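Endo-1,4-beta-xylanase (Pseudoalteromonas haloplanktis, PDB 1H12) hydrolyses internal beta-1,4 linkages of xylan as a cold-adapted glycoside hydrolase of family 8. Local coordinates at residues N45-Y50 / Q373-Y378; G72-T77 / A123-L128; W82-A87 / E147-A152; N348-L353 / M390-G395. All coordinates share one frame; numbering follows the deposited sequence.

Interaction 1 (N45-Y50 / Q373-Y378); sequences NTQQLY and QPTGDY. With XYP (beta-D-xylopyranose), chain B.
Q373 meets Q47 where two surface loops of the (alpha/alpha)6 barrel, one leading into strand 50-55 and the other into helix 379-392, lie together without a direct hydrogen bond. With CG anti to the backbone N (chi1 -177°), the extended side chain of Q373 crosses that of Q47 at about a right angle, its CD 3.7 Å from Q47 CG. The amide itself is held by helix 29-40, NE2 by the carbonyl of T36 and OE1 by N39. An alanine here would probably leave those two partners without their mate and open a gap beside the methylenes of Q47. The carbonyl of Q373 reaches Q47 NE2 through a water. P374 follows, its O receiving a CA-H...O contact from Q47 CA at 3.5 Å and a bond from a second water that also donates to Q47 O. T375 lies alongside T46, pointing the same way, methyl to methyl, with CG2 and CG2 3.8 Å apart. G376 N donates to a third water, which in turn donates to T46 O. Y378, at the N-cap of helix 379-392, turns to the sugar: one ring face carries the beta-D-xylopyranose, whose O5 stands 3.4 Å from Y378 CD2.

Interaction 2 (G72-T77 / A123-L128); sequences GDDIRT and AWKLKL
R76 reaches along W124 and shows how one long side chain can serve two neighbours. Its CB rests 3.6 Å from W124 O, and CG stays close to the same carbonyl. The chain then runs extended to NE, beside the indole and pointing the same way, with R76 CD 4.0 Å from W124 CZ3. R76 NE donates almost straight to D74 OD1 at 2.8 Å. W124 CZ3, at the indole edge, stands over one guanidinium face toward its rim, nearest R76 NH1 at 3.6 Å, the two planes 83° apart. At the tip R76 NH2 donates to the syn lone pair of D74 OD2 at 2.9 Å, so two nitrogens grip the carboxylate side-on and fix the rotation of the guanidinium. K125 NZ, too far for a salt bridge at 4.1 Å from D74 OD2, is a second positive charge nearby and is likely to favour the ionised acid. A leucine in place of R76 would probably leave the buried carboxylate of D74 without its main counter-charge and the indole edge without its flat support. Behind this face I75 and L126 form a hydrogen-bonded pair; L126 N meets I75 O at 2.9 Å. Such pairing is that of neighbouring strands in an antiparallel sheet, here the third and fourth of five.

Interaction 3 (W82-A87 / E147-A152); sequences WGMTAA and EYFAFA
The packing of W82, M84 and T85 against Y148, F149, F151 and A152 is a buried helix-helix contact in the (alpha/alpha)6 barrel, between helices 77-89 and 143-160. The two segments run nearly parallel, their axes 22° apart and 8.6 Å from each other at the closest. No hydrogen bond crosses the interface; rings do most of the work. W82 and Y148 form a T-shaped pair, the pyrrole edge of the indole pointing at the phenol face with the planes at 84°. CD1 of the indole sits over the centre of the phenol, and W82 NE1 approaches Y148 CE2 to 3.4 Å. Beyond it, W82 lies against Y381, S384 and L388 of helix 379-392, while F208 meets Y148 edge-to-face and stacks on F151. M84 bends at chi3 (57°) and brings its sulfur to the edge of F149 in a Met-aromatic contact, SD 3.6 Å from F149 CD1. T85 supplies the tightest backbone approach, its CA 4.9 Å from the CA of A152, which the small alanine permits. T85 OG1 is bonded to the carbonyl of S81 within its own helix, and this fixes the side chain: the hydroxyl lies in the ring plane at the edge of Y148, 3.4 Å from CD1, while T85 CG2 faces the edge of F151, 4.0 Å from CE2.

Interaction 4 (N348-L353 / M390-G395); sequences NAVALL and MLHVSG
L353 N donates to V350 O at 3.1 Å, the bond of a 3-10 turn in the C-terminal part of this helical stretch, and both of its residues bear on H392 across the contact. The turn directs L353 at the neighbouring segment, where its CD1 lies 3.9 Å from H392 O. V350 carries most of the packing. With CG1 anti to the backbone N (chi1 178°), its two methyls divide the work. CG1 stands over the imidazole face in a CH-pi contact, 4.2 Å from the centroid of the H392 ring and 26° off the ring normal. CG2 drops beside the stem of the same residue, 3.7 Å from H392 CB. The imidazole also stacks with F397, and the H392 side chain touches L291 of helix 283-296, a helix that V350 reaches as well through M287. Further along, V393 brings CG1 to 4.4 Å from V350 CG2, a looser touch, and the same methyl comes equally near the carbonyl of A349. F368 of helix 358-369 lies against both A349 and M390, bridging the two segments. No hydrogen bond joins the two segments; they meet by van der Waals and CH-pi contact. Both helices start at the sugar, helix 342-351 with the pocket residue E342 and helix 379-392 beside Y378, with N382 in its first turn; here they meet at their C-terminal ends. This is apolar packing of two helices of the (alpha/alpha)6 barrel, the fold of family 8.

How the interactions relate
Burial and chemistry change together across the four contacts. Interaction 1 lies at the surface and is bridged by waters; interaction 2, partly buried, adds backbone pairing across the contact and a salt bridge within one strand; interactions 3 and 4 are core, with rings, a sulfur and methyls but no hydrogen bond between segments. The elements are shared. Strand 74-76 of interaction 2 runs straight into helix 77-89 of interaction 3, and T77 O lies 4.0 Å from F149 CZ. Loop 373-378 of interaction 1 opens the helix whose end packs in interaction 4. Interactions 3 and 4 touch too, A86 CA being 3.6 Å from L391 CD1, whereas interactions 2 and 4 stand on opposite sides of the chain's centre.

Interaction 1 (N45-Y50 / Q373-Y378)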
loop_
_atom_site.group_PDB
_atom_site.type_symbol
_atom_site.label_atom_id
_atom_site.label_comp_id
_atom_site.label_asym_id
_atom_site.label_seq_id
_atom_site.Cartn_x
_atom_site.Cartn_y
_atom_site.Cartn_z
ATOM N N ASN A 45 -1.920 -10.755 -21.011
ATOM C CA ASN A 45 -0.500 -10.896 -20.901
ATOM C C ASN A 45 0.250 -9.665 -21.196
ATOM O O ASN A 45 1.423 -9.748 -21.576
ATOM C CB ASN A 45 0.068 -12.072 -21.760
ATOM N N THR A 46 -0.374 -8.511 -21.029
ATOM C CA THR A 46 0.204 -7.218 -21.409
ATOM C C THR A 46 0.294 -6.350 -20.158
ATOM O O THR A 46 1.379 -6.216 -19.591
ATOM C CB THR A 46 -0.576 -6.652 -22.554
ATOM O OG1 THR A 46 -0.573 -7.615 -23.660
ATOM C CG2 THR A 46 0.150 -5.373 -23.091
ATOM N N GLN A 47 -0.812 -5.803 -19.737
ATOM C CA GLN A 47 -0.906 -5.162 -18.428
ATOM C C GLN A 47 -1.234 -6.174 -17.296
ATOM O O GLN A 47 -1.063 -5.861 -16.119
ATOM C CB GLN A 47 -2.024 -4.129 -18.404
ATOM C CG GLN A 47 -1.906 -3.003 -19.396
ATOM C CD GLN A 47 -2.358 -3.349 -20.818
ATOM O OE1 GLN A 47 -3.026 -4.370 -21.018
ATOM N NE2 GLN A 47 -1.962 -2.516 -21.798
ATOM N N GLN A 48 -1.718 -7.347 -17.691
ATOM C CA GLN A 48 -2.278 -8.319 -16.786
ATOM C C GLN A 48 -1.358 -8.618 -15.605
ATOM O O GLN A 48 -0.175 -8.962 -15.757
ATOM C CB GLN A 48 -2.525 -9.607 -17.568
ATOM C CG GLN A 48 -3.061 -10.751 -16.726
ATOM C CD GLN A 48 -3.266 -12.044 -17.526
ATOM O OE1 GLN A 48 -2.893 -12.123 -18.733
ATOM N NE2 GLN A 48 -3.829 -13.043 -16.879
ATOM N N LEU A 49 -1.982 -8.613 -14.406
ATOM C CA LEU A 49 -1.332 -9.084 -13.188
ATOM C C LEU A 49 -2.104 -10.244 -12.500
ATOM O O LEU A 49 -1.552 -10.879 -11.607
ATOM C CB LEU A 49 -1.124 -7.942 -12.179
ATOM C CG LEU A 49 -0.059 -6.954 -12.612
ATOM C CD1 LEU A 49 -0.029 -5.754 -11.702
ATOM C CD2 LEU A 49 1.306 -7.626 -12.675
ATOM N N TYR A 50 -3.356 -10.428 -12.870
ATOM C CA TYR A 50 -4.268 -11.369 -12.241
ATOM C C TYR A 50 -4.291 -12.662 -13.044
ATOM O O TYR A 50 -4.704 -12.644 -14.207
ATOM C CB TYR A 50 -5.646 -10.708 -12.229
ATOM C CG TYR A 50 -6.875 -11.523 -11.888
ATOM C CD1 TYR A 50 -7.807 -11.883 -12.883
ATOM C CD2 TYR A 50 -7.222 -11.774 -10.580
ATOM C CE1 TYR A 50 -9.000 -12.461 -12.552
ATOM C CE2 TYR A 50 -8.419 -12.359 -10.264
ATOM C CZ TYR A 50 -9.321 -12.732 -11.260
ATOM O OH TYR A 50 -10.515 -13.327 -10.912
ATOM N N GLN A 373 -0.647 2.618 -18.982
ATOM C CA GLN A 373 -0.680 1.630 -17.913
ATOM C C GLN A 373 0.542 0.740 -18.017
ATOM O O GLN A 373 0.902 0.348 -19.121
ATOM C CB GLN A 373 -1.973 0.818 -18.023
ATOM C CG GLN A 373 -2.129 -0.188 -16.918
ATOM C CD GLN A 373 -3.478 -0.830 -16.873
ATOM O OE1 GLN A 373 -4.303 -0.616 -17.797
ATOM N NE2 GLN A 373 -3.775 -1.568 -15.809
ATOM N N PRO A 374 1.162 0.377 -16.906
ATOM C CA PRO A 374 2.364 -0.448 -16.979
ATOM C C PRO A 374 2.226 -1.762 -17.709
ATOM O O PRO A 374 1.221 -2.493 -17.563
ATOM C CB PRO A 374 2.726 -0.670 -15.510
ATOM C CG PRO A 374 2.270 0.565 -14.874
ATOM C CD PRO A 374 0.927 0.882 -15.540
ATOM N N THR A 375 3.261 -2.083 -18.489
ATOM C CA THR A 375 3.416 -3.340 -19.198
ATOM C C THR A 375 4.857 -3.825 -18.987
ATOM O O THR A 375 5.675 -3.139 -18.375
ATOM C CB THR A 375 3.141 -3.194 -20.705
ATOM O OG1 THR A 375 4.069 -2.238 -21.250
ATOM C CG2 THR A 375 1.729 -2.679 -20.934
ATOM N N GLY A 376 5.164 -4.988 -19.511
ATOM C CA GLY A 376 6.502 -5.469 -19.452
ATOM C C GLY A 376 6.915 -6.069 -18.127
ATOM O O GLY A 376 6.112 -6.388 -17.236
ATOM N N ASP A 377 8.217 -6.269 -17.987
ATOM C CA ASP A 377 8.755 -7.114 -16.938
ATOM C C ASP A 377 8.708 -6.497 -15.564
ATOM O O ASP A 377 8.857 -7.241 -14.573
ATOM C CB ASP A 377 10.240 -7.446 -17.239
ATOM C CG ASP A 377 10.431 -8.363 -18.412
ATOM O OD1 ASP A 377 9.493 -9.107 -18.815
ATOM O OD2 ASP A 377 11.596 -8.442 -18.885
ATOM N N TYR A 378 8.548 -5.179 -15.452
ATOM C CA TYR A 378 8.531 -4.513 -14.179
ATOM C C TYR A 378 7.131 -4.079 -13.765
ATOM O O TYR A 378 6.964 -3.278 -12.837
ATOM C CB TYR A 378 9.538 -3.334 -14.150
ATOM C CG TYR A 378 10.962 -3.805 -14.241
ATOM C CD1 TYR A 378 11.595 -4.349 -13.159
ATOM C CD2 TYR A 378 11.623 -3.787 -15.443
ATOM C CE1 TYR A 378 12.961 -4.832 -13.257
ATOM C CE2 TYR A 378 12.984 -4.239 -15.545
ATOM C CZ TYR A 378 13.594 -4.748 -14.451
ATOM O OH TYR A 378 14.911 -5.218 -14.552
HETATM O O1 XYP B . 9.658 0.096 -17.117
HETATM C C1 XYP B . 10.701 0.352 -16.159
HETATM C C2 XYP B . 10.107 0.621 -14.873
HETATM C C3 XYP B . 11.080 0.868 -13.781
HETATM C C4 XYP B . 12.280 -0.084 -13.913
HETATM C C5 XYP B . 12.778 -0.176 -15.344
HETATM O O2 XYP B . 9.137 1.671 -14.878
HETATM O O3 XYP B . 10.449 0.814 -12.503
HETATM O O4 XYP B . 13.314 0.212 -13.013
HETATM O O5 XYP B . 11.678 -0.517 -16.196
HETATM O O HOH W 1 3.688 -6.845 -21.013
HETATM O O HOH W 2 -0.069 -3.352 -15.225
HETATM O O HOH W 3 -0.633 0.072 -21.411
#

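Interaction 2 (G72-T77 / A123-L128)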
loop_
_atom_site.group_PDB
_atom_site.type_symbol
_atom_site.label_atom_id
_atom_site.label_comp_id
_atom_site.label_asym_id
_atom_site.label_seq_id
_atom_site.Cartn_x
_atom_site.Cartn_y
_atom_site.Cartn_z
ATOM N N GLY A 72 13.030 -14.710 -10.980
ATOM C CA GLY A 72 11.999 -15.671 -11.267
ATOM C C GLY A 72 10.644 -15.135 -10.637
ATOM O O GLY A 72 10.635 -14.552 -9.563
ATOM N N ASP A 73 9.584 -15.334 -11.366
ATOM C CA ASP A 73 8.300 -14.806 -10.923
ATOM C C ASP A 73 7.947 -15.411 -9.552
ATOM O O ASP A 73 8.194 -16.602 -9.300
ATOM C CB ASP A 73 7.201 -15.219 -11.899
ATOM C CG ASP A 73 7.347 -14.620 -13.279
ATOM O OD1 ASP A 73 8.162 -13.695 -13.467
ATOM O OD2 ASP A 73 6.594 -15.072 -14.157
ATOM N N ASP A 74 7.313 -14.632 -8.705
ATOM C CA ASP A 74 6.847 -15.117 -7.424
ATOM C C ASP A 74 5.503 -14.487 -7.112
ATOM O O ASP A 74 4.911 -13.845 -7.976
ATOM C CB ASP A 74 7.923 -14.978 -6.358
ATOM C CG ASP A 74 8.354 -13.559 -6.071
ATOM O OD1 ASP A 74 7.536 -12.652 -6.155
ATOM O OD2 ASP A 74 9.552 -13.313 -5.721
ATOM N N ILE A 75 4.997 -14.755 -5.912
ATOM C CA ILE A 75 3.637 -14.339 -5.548
ATOM C C ILE A 75 3.758 -13.746 -4.143
ATOM O O ILE A 75 4.308 -14.402 -3.250
ATOM C CB ILE A 75 2.678 -15.540 -5.549
ATOM C CG1 ILE A 75 2.760 -16.287 -6.884
ATOM C CG2 ILE A 75 1.290 -15.080 -5.205
ATOM C CD1 ILE A 75 1.991 -17.587 -6.888
ATOM N N ARG A 76 3.287 -12.519 -3.962
ATOM C CA ARG A 76 3.514 -11.756 -2.741
ATOM C C ARG A 76 2.200 -11.362 -2.079
ATOM O O ARG A 76 1.180 -11.094 -2.715
ATOM C CB ARG A 76 4.357 -10.525 -3.070
ATOM C CG ARG A 76 5.738 -10.913 -3.561
ATOM C CD ARG A 76 6.637 -9.789 -3.975
ATOM N NE ARG A 76 7.851 -10.378 -4.537
ATOM C CZ ARG A 76 9.066 -9.903 -4.413
ATOM N NH1 ARG A 76 9.308 -8.714 -3.841
ATOM N NH2 ARG A 76 10.058 -10.617 -4.940
ATOM N N THR A 77 2.216 -11.271 -0.765
ATOM C CA THR A 77 1.059 -10.853 -0.005
ATOM C C THR A 77 0.691 -9.398 -0.250
ATOM O O THR A 77 -0.509 -9.076 -0.279
ATOM C CB THR A 77 1.176 -11.138 1.492
ATOM O OG1 THR A 77 2.410 -10.574 1.964
ATOM C CG2 THR A 77 1.108 -12.606 1.762
ATOM N N ALA A 123 2.454 -15.872 4.562
ATOM C CA ALA A 123 3.798 -16.032 3.985
ATOM C C ALA A 123 3.990 -15.069 2.824
ATOM O O ALA A 123 3.225 -15.082 1.866
ATOM C CB ALA A 123 3.914 -17.456 3.490
ATOM N N TRP A 124 5.034 -14.256 2.905
ATOM C CA TRP A 124 5.161 -13.143 1.980
ATOM C C TRP A 124 5.521 -13.538 0.572
ATOM O O TRP A 124 5.237 -12.792 -0.349
ATOM C CB TRP A 124 6.082 -12.055 2.500
ATOM C CG TRP A 124 7.540 -12.265 2.244
ATOM C CD1 TRP A 124 8.434 -12.956 2.995
ATOM C CD2 TRP A 124 8.295 -11.712 1.143
ATOM N NE1 TRP A 124 9.688 -12.836 2.449
ATOM C CE2 TRP A 124 9.616 -12.067 1.316
ATOM C CE3 TRP A 124 7.962 -10.924 0.052
ATOM C CZ2 TRP A 124 10.632 -11.643 0.447
ATOM C CZ3 TRP A 124 8.918 -10.521 -0.808
ATOM C CH2 TRP A 124 10.263 -10.867 -0.603
ATOM N N LYS A 125 6.195 -14.683 0.421
ATOM C CA LYS A 125 6.693 -15.111 -0.882
ATOM C C LYS A 125 6.397 -16.570 -1.161
ATOM O O LYS A 125 6.891 -17.462 -0.448
ATOM C CB LYS A 125 8.192 -14.874 -1.007
ATOM C CG LYS A 125 8.722 -15.075 -2.388
ATOM C CD LYS A 125 10.260 -15.014 -2.495
ATOM C CE LYS A 125 10.728 -13.662 -2.444
ATOM N NZ LYS A 125 12.301 -13.786 -2.714
ATOM N N LEU A 126 5.574 -16.784 -2.168
ATOM C CA LEU A 126 5.247 -18.092 -2.729
ATOM C C LEU A 126 5.828 -18.157 -4.134
ATOM O O LEU A 126 6.063 -17.141 -4.775
ATOM C CB LEU A 126 3.743 -18.299 -2.790
ATOM C CG LEU A 126 3.022 -18.853 -1.541
ATOM C CD1 LEU A 126 3.298 -18.209 -0.283
ATOM C CD2 LEU A 126 1.542 -18.839 -1.850
ATOM N N LYS A 127 6.006 -19.369 -4.635
ATOM C CA LYS A 127 6.331 -19.589 -6.033
ATOM C C LYS A 127 5.604 -20.820 -6.503
ATOM O O LYS A 127 5.150 -21.618 -5.691
ATOM C CB LYS A 127 7.855 -19.767 -6.262
ATOM C CG LYS A 127 8.704 -18.529 -6.343
ATOM C CD LYS A 127 10.145 -18.855 -6.594
ATOM C CE LYS A 127 10.951 -17.548 -6.711
ATOM N NZ LYS A 127 12.400 -17.745 -7.105
ATOM N N LEU A 128 5.546 -21.000 -7.824
ATOM C CA LEU A 128 5.190 -22.292 -8.389
ATOM C C LEU A 128 6.490 -23.108 -8.558
ATOM O O LEU A 128 7.488 -22.589 -9.056
ATOM C CB LEU A 128 4.454 -22.137 -9.705
ATOM C CG LEU A 128 3.226 -21.275 -9.698
ATOM C CD1 LEU A 128 2.458 -21.368 -10.993
ATOM C CD2 LEU A 128 2.288 -21.573 -8.566
HETATM O O HOH W 4 6.080 -18.627 -9.509
HETATM O O HOH W 5 2.759 -14.763 -0.902
#

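Interaction 3 (W82-A87 / E147-A152)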
loop_
_atom_site.group_PDB
_atom_site.type_symbol
_atom_site.label_atom_id
_atom_site.label_comp_id
_atom_site.label_asym_id
_atom_site.label_seq_id
_atom_site.Cartn_x
_atom_site.Cartn_y
_atom_site.Cartn_z
ATOM N N TRP A 82 -3.388 -5.796 -2.239
ATOM C CA TRP A 82 -3.646 -4.612 -3.037
ATOM C C TRP A 82 -4.663 -4.923 -4.109
ATOM O O TRP A 82 -5.585 -4.117 -4.374
ATOM C CB TRP A 82 -2.362 -4.042 -3.627
ATOM C CG TRP A 82 -1.377 -3.542 -2.633
ATOM C CD1 TRP A 82 -1.631 -3.101 -1.371
ATOM C CD2 TRP A 82 0.040 -3.439 -2.805
ATOM N NE1 TRP A 82 -0.455 -2.727 -0.762
ATOM C CE2 TRP A 82 0.574 -2.920 -1.605
ATOM C CE3 TRP A 82 0.929 -3.775 -3.829
ATOM C CZ2 TRP A 82 1.929 -2.716 -1.416
ATOM C CZ3 TRP A 82 2.271 -3.583 -3.644
ATOM C CH2 TRP A 82 2.757 -3.038 -2.454
ATOM N N GLY A 83 -4.543 -6.087 -4.743
ATOM C CA GLY A 83 -5.514 -6.484 -5.758
ATOM C C GLY A 83 -6.912 -6.662 -5.196
ATOM O O GLY A 83 -7.888 -6.258 -5.816
ATOM N N MET A 84 -7.017 -7.268 -4.016
ATOM C CA MET A 84 -8.316 -7.361 -3.355
ATOM C C MET A 84 -8.896 -5.986 -3.049
ATOM O O MET A 84 -10.103 -5.742 -3.192
ATOM C CB MET A 84 -8.193 -8.174 -2.057
ATOM C CG MET A 84 -8.050 -9.681 -2.291
ATOM S SD MET A 84 -7.523 -10.581 -0.835
ATOM C CE MET A 84 -8.821 -10.128 0.332
ATOM N N THR A 85 -8.050 -5.078 -2.599
ATOM C CA THR A 85 -8.478 -3.737 -2.284
ATOM C C THR A 85 -9.033 -3.037 -3.527
ATOM O O THR A 85 -10.086 -2.415 -3.498
ATOM C CB THR A 85 -7.344 -2.962 -1.622
ATOM O OG1 THR A 85 -6.954 -3.615 -0.423
ATOM C CG2 THR A 85 -7.764 -1.556 -1.262
ATOM N N ALA A 86 -8.311 -3.151 -4.636
ATOM C CA ALA A 86 -8.798 -2.568 -5.859
ATOM C C ALA A 86 -10.134 -3.147 -6.265
ATOM O O ALA A 86 -11.060 -2.432 -6.686
ATOM C CB ALA A 86 -7.763 -2.766 -6.972
ATOM N N ALA A 87 -10.255 -4.471 -6.177
ATOM C CA ALA A 87 -11.501 -5.132 -6.569
ATOM C C ALA A 87 -12.687 -4.645 -5.746
ATOM O O ALA A 87 -13.750 -4.368 -6.281
ATOM C CB ALA A 87 -11.300 -6.657 -6.464
ATOM N N GLU A 147 -2.433 -5.973 6.829
ATOM C CA GLU A 147 -3.197 -4.755 7.002
ATOM C C GLU A 147 -4.201 -4.534 5.877
ATOM O O GLU A 147 -5.376 -4.221 6.116
ATOM C CB GLU A 147 -2.275 -3.532 7.133
ATOM C CG GLU A 147 -1.387 -3.559 8.351
ATOM C CD GLU A 147 -0.574 -2.317 8.534
ATOM O OE1 GLU A 147 0.093 -1.931 7.492
ATOM O OE2 GLU A 147 -0.559 -1.701 9.595
ATOM N N TYR A 148 -3.729 -4.635 4.629
ATOM C CA TYR A 148 -4.612 -4.471 3.483
ATOM C C TYR A 148 -5.635 -5.594 3.397
ATOM O O TYR A 148 -6.775 -5.351 2.994
ATOM C CB TYR A 148 -3.837 -4.317 2.179
ATOM C CG TYR A 148 -3.423 -2.912 1.826
ATOM C CD1 TYR A 148 -4.263 -2.110 1.078
ATOM C CD2 TYR A 148 -2.202 -2.390 2.221
ATOM C CE1 TYR A 148 -3.878 -0.869 0.665
ATOM C CE2 TYR A 148 -1.825 -1.103 1.846
ATOM C CZ TYR A 148 -2.676 -0.352 1.048
ATOM O OH TYR A 148 -2.321 0.903 0.605
ATOM N N PHE A 149 -5.271 -6.852 3.745
ATOM C CA PHE A 149 -6.259 -7.894 3.725
ATOM C C PHE A 149 -7.407 -7.565 4.667
ATOM O O PHE A 149 -8.585 -7.721 4.325
ATOM C CB PHE A 149 -5.695 -9.270 4.148
ATOM C CG PHE A 149 -4.792 -9.993 3.162
ATOM C CD1 PHE A 149 -5.128 -10.126 1.818
ATOM C CD2 PHE A 149 -3.658 -10.645 3.596
ATOM C CE1 PHE A 149 -4.354 -10.862 0.966
ATOM C CE2 PHE A 149 -2.879 -11.393 2.734
ATOM C CZ PHE A 149 -3.236 -11.493 1.405
ATOM N N ALA A 150 -7.068 -7.142 5.907
ATOM C CA ALA A 150 -8.126 -6.807 6.868
ATOM C C ALA A 150 -9.004 -5.687 6.357
ATOM O O ALA A 150 -10.234 -5.740 6.448
ATOM C CB ALA A 150 -7.504 -6.425 8.190
ATOM N N PHE A 151 -8.366 -4.645 5.837
ATOM C CA PHE A 151 -9.078 -3.511 5.261
ATOM C C PHE A 151 -10.033 -3.978 4.149
ATOM O O PHE A 151 -11.217 -3.622 4.117
ATOM C CB PHE A 151 -8.077 -2.490 4.737
ATOM C CG PHE A 151 -8.718 -1.303 4.090
ATOM C CD1 PHE A 151 -9.340 -0.295 4.836
ATOM C CD2 PHE A 151 -8.708 -1.164 2.716
ATOM C CE1 PHE A 151 -9.961 0.762 4.256
ATOM C CE2 PHE A 151 -9.304 -0.093 2.102
ATOM C CZ PHE A 151 -9.949 0.880 2.875
ATOM N N ALA A 152 -9.504 -4.728 3.195
ATOM C CA ALA A 152 -10.295 -5.158 2.080
ATOM C C ALA A 152 -11.460 -6.045 2.485
ATOM O O ALA A 152 -12.582 -5.901 1.974
ATOM C CB ALA A 152 -9.384 -5.870 1.072
#

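Interaction 4 (N348-L353 / M390-G395)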
loop_
_atom_site.group_PDB
_atom_site.type_symbol
_atom_site.label_atom_id
_atom_site.label_comp_id
_atom_site.label_asym_id
_atom_site.label_seq_id
_atom_site.Cartn_x
_atom_site.Cartn_y
_atom_site.Cartn_z
ATOM N N ASN A 348 3.305 9.380 -5.916
ATOM C CA ASN A 348 3.491 10.798 -5.747
ATOM C C ASN A 348 2.240 11.585 -6.138
ATOM O O ASN A 348 1.969 12.651 -5.588
ATOM C CB ASN A 348 4.724 11.271 -6.504
ATOM C CG ASN A 348 5.998 10.724 -5.905
ATOM O OD1 ASN A 348 6.007 10.376 -4.701
ATOM N ND2 ASN A 348 7.097 10.694 -6.689
ATOM N N ALA A 349 1.457 11.072 -7.113
ATOM C CA ALA A 349 0.197 11.712 -7.460
ATOM C C ALA A 349 -0.810 11.632 -6.291
ATOM O O ALA A 349 -1.543 12.586 -6.030
ATOM C CB ALA A 349 -0.363 11.128 -8.706
ATOM N N VAL A 350 -0.865 10.485 -5.599
ATOM C CA VAL A 350 -1.760 10.360 -4.475
ATOM C C VAL A 350 -1.378 11.298 -3.355
ATOM O O VAL A 350 -2.235 11.851 -2.647
ATOM C CB VAL A 350 -1.850 8.911 -3.977
ATOM C CG1 VAL A 350 -2.732 8.779 -2.789
ATOM C CG2 VAL A 350 -2.280 7.999 -5.108
ATOM N N ALA A 351 -0.073 11.500 -3.174
ATOM C CA ALA A 351 0.422 12.407 -2.166
ATOM C C ALA A 351 -0.133 13.815 -2.290
ATOM O O ALA A 351 -0.207 14.552 -1.312
ATOM C CB ALA A 351 1.945 12.490 -2.224
ATOM N N LEU A 352 -0.521 14.184 -3.515
ATOM C CA LEU A 352 -1.096 15.514 -3.765
ATOM C C LEU A 352 -2.333 15.815 -2.994
ATOM O O LEU A 352 -2.687 16.994 -2.832
ATOM C CB LEU A 352 -1.331 15.717 -5.259
ATOM C CG LEU A 352 -0.085 15.643 -6.124
ATOM C CD1 LEU A 352 -0.527 15.701 -7.584
ATOM C CD2 LEU A 352 0.897 16.775 -5.765
ATOM N N LEU A 353 -3.027 14.812 -2.469
ATOM C CA LEU A 353 -4.176 15.033 -1.597
ATOM C C LEU A 353 -3.804 15.731 -0.292
ATOM O O LEU A 353 -4.687 16.193 0.419
ATOM C CB LEU A 353 -4.907 13.722 -1.372
ATOM C CG LEU A 353 -5.551 13.116 -2.601
ATOM C CD1 LEU A 353 -5.849 11.642 -2.437
ATOM C CD2 LEU A 353 -6.857 13.875 -2.947
ATOM N N MET A 390 -4.996 5.158 -9.394
ATOM C CA MET A 390 -6.140 5.471 -10.204
ATOM C C MET A 390 -7.405 5.560 -9.375
ATOM O O MET A 390 -8.257 6.431 -9.625
ATOM C CB MET A 390 -6.310 4.474 -11.365
ATOM C CG MET A 390 -5.446 4.753 -12.572
ATOM S SD MET A 390 -5.704 6.378 -13.305
ATOM C CE MET A 390 -7.130 6.287 -13.450
ATOM N N LEU A 391 -7.576 4.673 -8.386
ATOM C CA LEU A 391 -8.673 4.737 -7.481
ATOM C C LEU A 391 -8.619 5.991 -6.586
ATOM O O LEU A 391 -9.632 6.707 -6.416
ATOM C CB LEU A 391 -8.758 3.470 -6.616
ATOM C CG LEU A 391 -8.899 2.206 -7.416
ATOM C CD1 LEU A 391 -8.640 1.010 -6.508
ATOM C CD2 LEU A 391 -10.285 2.101 -8.046
ATOM N N HIS A 392 -7.454 6.265 -6.020
ATOM C CA HIS A 392 -7.292 7.377 -5.136
ATOM C C HIS A 392 -7.527 8.727 -5.758
ATOM O O HIS A 392 -7.957 9.641 -5.050
ATOM C CB HIS A 392 -5.889 7.375 -4.523
ATOM C CG HIS A 392 -5.719 6.438 -3.380
ATOM N ND1 HIS A 392 -6.398 6.606 -2.203
ATOM C CD2 HIS A 392 -4.915 5.347 -3.253
ATOM C CE1 HIS A 392 -6.018 5.615 -1.388
ATOM N NE2 HIS A 392 -5.114 4.841 -1.992
ATOM N N VAL A 393 -7.198 8.875 -7.026
ATOM C CA VAL A 393 -7.273 10.199 -7.680
ATOM C C VAL A 393 -8.572 10.428 -8.414
ATOM O O VAL A 393 -8.765 11.488 -9.013
ATOM C CB VAL A 393 -6.071 10.466 -8.620
ATOM C CG1 VAL A 393 -4.757 10.294 -7.912
ATOM C CG2 VAL A 393 -6.142 9.672 -9.905
ATOM N N SER A 394 -9.483 9.460 -8.367
ATOM C CA SER A 394 -10.775 9.536 -9.051
ATOM C C SER A 394 -11.934 9.485 -8.066
ATOM O O SER A 394 -13.100 9.296 -8.509
ATOM C CB SER A 394 -10.863 8.419 -10.045
ATOM O OG SER A 394 -10.853 7.142 -9.349
ATOM N N GLY A 395 -11.675 9.583 -6.772
ATOM C CA GLY A 395 -12.728 9.521 -5.801
ATOM C C GLY A 395 -13.304 8.122 -5.597
ATOM O O GLY A 395 -14.368 8.027 -4.996
#